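Local coordinates for neutral ceramidase (Pseudomonas aeruginosa, PDB 2ZWS), which hydrolyses the N-acyl linkage of ceramides to give sphingosine and free fatty acid, and also catalyses the reverse synthesis, at residues L3-G8 / F45-A50. Residues are numbered along the deposited sequence; the frame is centred on the assembly and turned at random.
Sequences LPYRFG and FVIEEA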
loop_
_atom_site.group_PDB
_atom_site.type_symbol
_atom_site.label_atom_id
_atom_site.label_comp_id
_atom_site.label_asym_id
_atom_site.label_seq_id
_atom_site.Cartn_x
_atom_site.Cartn_y
_atom_site.Cartn_z
ATOM N N LEU A 3 -26.001 8.840 19.026
ATOM C CA LEU A 3 -25.124 7.906 18.297
ATOM C C LEU A 3 -23.846 7.534 19.050
ATOM O O LEU A 3 -23.251 8.375 19.726
ATOM C CB LEU A 3 -24.829 8.449 16.901
ATOM C CG LEU A 3 -26.063 8.466 15.991
ATOM C CD1 LEU A 3 -25.892 9.442 14.842
ATOM C CD2 LEU A 3 -26.395 7.082 15.467
ATOM N N PRO A 4 -23.439 6.249 18.948
ATOM C CA PRO A 4 -22.348 5.727 19.786
ATOM C C PRO A 4 -20.938 6.231 19.430
ATOM O O PRO A 4 -20.061 6.280 20.303
ATOM C CB PRO A 4 -22.435 4.210 19.583
ATOM C CG PRO A 4 -23.137 4.020 18.282
ATOM C CD PRO A 4 -24.044 5.209 18.096
ATOM N N TYR A 5 -20.734 6.595 18.168
ATOM C CA TYR A 5 -19.404 6.981 17.689
ATOM C C TYR A 5 -19.483 8.256 16.889
ATOM O O TYR A 5 -20.570 8.673 16.465
ATOM C CB TYR A 5 -18.797 5.867 16.811
ATOM C CG TYR A 5 -18.621 4.558 17.529
ATOM C CD1 TYR A 5 -19.448 3.479 17.255
ATOM C CD2 TYR A 5 -17.627 4.395 18.502
ATOM C CE1 TYR A 5 -19.302 2.259 17.919
ATOM C CE2 TYR A 5 -17.486 3.193 19.183
ATOM C CZ TYR A 5 -18.320 2.128 18.882
ATOM O OH TYR A 5 -18.166 0.930 19.539
ATOM N N ARG A 6 -18.328 8.878 16.693
ATOM C CA ARG A 6 -18.167 9.824 15.605
ATOM C C ARG A 6 -17.109 9.228 14.703
ATOM O O ARG A 6 -16.195 8.537 15.180
ATOM C CB ARG A 6 -17.718 11.180 16.123
ATOM C CG ARG A 6 -18.783 11.889 16.945
ATOM C CD ARG A 6 -18.212 13.175 17.531
ATOM N NE ARG A 6 -17.209 12.930 18.574
ATOM C CZ ARG A 6 -17.483 12.822 19.872
ATOM N NH1 ARG A 6 -18.738 12.929 20.312
ATOM N NH2 ARG A 6 -16.499 12.595 20.736
ATOM N N PHE A 7 -17.209 9.468 13.407
ATOM C CA PHE A 7 -16.084 9.058 12.524
ATOM C C PHE A 7 -15.772 10.158 11.527
ATOM O O PHE A 7 -16.632 11.019 11.267
ATOM C CB PHE A 7 -16.352 7.732 11.795
ATOM C CG PHE A 7 -17.585 7.725 10.956
ATOM C CD1 PHE A 7 -17.598 8.325 9.691
ATOM C CD2 PHE A 7 -18.754 7.111 11.429
ATOM C CE1 PHE A 7 -18.767 8.316 8.918
ATOM C CE2 PHE A 7 -19.915 7.111 10.657
ATOM C CZ PHE A 7 -19.919 7.729 9.420
ATOM N N GLY A 8 -14.549 10.142 10.996
ATOM C CA GLY A 8 -14.168 11.093 9.970
ATOM C C GLY A 8 -13.407 10.356 8.909
ATOM O O GLY A 8 -12.570 9.498 9.238
ATOM N N PHE A 45 -9.238 6.916 8.533
ATOM C CA PHE A 45 -10.522 6.663 9.200
ATOM C C PHE A 45 -10.296 6.995 10.656
ATOM O O PHE A 45 -9.613 6.261 11.373
ATOM C CB PHE A 45 -10.924 5.189 9.063
ATOM C CG PHE A 45 -11.109 4.759 7.640
ATOM C CD1 PHE A 45 -9.997 4.519 6.818
ATOM C CD2 PHE A 45 -12.394 4.644 7.093
ATOM C CE1 PHE A 45 -10.167 4.126 5.490
ATOM C CE2 PHE A 45 -12.569 4.247 5.749
ATOM C CZ PHE A 45 -11.459 3.984 4.962
ATOM N N VAL A 46 -10.841 8.132 11.063
ATOM C CA VAL A 46 -10.770 8.543 12.465
ATOM C C VAL A 46 -12.027 8.059 13.147
ATOM O O VAL A 46 -13.120 8.289 12.615
ATOM C CB VAL A 46 -10.702 10.111 12.585
ATOM C CG1 VAL A 46 -10.728 10.518 14.036
ATOM C CG2 VAL A 46 -9.431 10.622 11.946
ATOM N N ILE A 47 -11.886 7.403 14.302
ATOM C CA ILE A 47 -13.053 6.931 15.048
ATOM C C ILE A 47 -12.971 7.444 16.465
ATOM O O ILE A 47 -11.928 7.357 17.097
ATOM C CB ILE A 47 -13.114 5.380 15.093
ATOM C CG1 ILE A 47 -13.030 4.793 13.679
ATOM C CG2 ILE A 47 -14.390 4.903 15.819
ATOM C CD1 ILE A 47 -12.788 3.291 13.687
ATOM N N GLU A 48 -14.071 7.979 16.970
ATOM C CA GLU A 48 -14.098 8.485 18.339
ATOM C C GLU A 48 -15.272 7.890 19.070
ATOM O O GLU A 48 -16.362 7.746 18.510
ATOM C CB GLU A 48 -14.329 9.988 18.381
ATOM C CG GLU A 48 -13.340 10.854 17.713
ATOM C CD GLU A 48 -13.393 12.277 18.265
ATOM O OE1 GLU A 48 -14.509 12.841 18.468
ATOM O OE2 GLU A 48 -12.307 12.842 18.491
ATOM N N GLU A 49 -15.059 7.566 20.333
ATOM C CA GLU A 49 -16.137 7.042 21.143
ATOM C C GLU A 49 -16.881 8.267 21.652
ATOM O O GLU A 49 -16.274 9.186 22.183
ATOM C CB GLU A 49 -15.549 6.219 22.290
ATOM C CG GLU A 49 -16.438 5.096 22.787
ATOM C CD GLU A 49 -15.909 4.473 24.067
ATOM O OE1 GLU A 49 -14.653 4.448 24.297
ATOM O OE2 GLU A 49 -16.767 4.003 24.851
ATOM N N ALA A 50 -18.192 8.318 21.468
ATOM C CA ALA A 50 -18.920 9.461 21.994
ATOM C C ALA A 50 -18.811 9.505 23.548
ATOM O O ALA A 50 -19.012 10.540 24.146
ATOM C CB ALA A 50 -20.377 9.443 21.512
HETATM O O HOH W 1 -17.031 12.683 23.404
#
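Arg6 and Glu48 face each other as a hydrogen-bonded pair of two antiparallel strands, and their side chains form a salt bridge on one face of the sheet. Arg6 presents its guanidinium side-on. NE and NH2 both donate hydrogen bonds to Glu48 OE1, at 2.7 and 3.0 Å, the NE bond being the straighter. OE1 is close to the guanidinium plane, but the carboxylate is turned 75° from that plane. NE meets OE1 nearly along its C-O axis, whereas NH2 comes from above the carboxylate plane. The bend of the Arg6 chain at chi3 (-70°) brings NE back over the neighbouring strand. Glu48 OE2 has its own salt bridge, to Arg55 on the next strand, so each carboxylate oxygen is bonded to an arginine. A water accepts from Arg6 NH2 and donates to Ala50 O.

The strands belong to a mixed sheet of the N-terminal ceramidase region, where 5-13 lies between 41-49 and 142-152. Arg6 and Glu48 exchange both backbone bonds, and so do Gly8 and Val46. Past the end of the paired strands, Ala50 N still donates a hydrogen bond to Pro4 O at 3.0 Å.

Tyr5, Phe7, Ile47 and Glu49 lie on the other face. The Tyr5 ring turns an edge to Glu48 O, with CD2 3.6 Å from that oxygen. CD2 also touches Ile47 CG2 at 4.2 Å. The Tyr5 hydroxyl is hydrogen-bonded to Gly293 O. The Phe7 ring leads away from strand 41-49 and meets Phe187 edge-to-face, and Phe187 also meets the ring of Phe45.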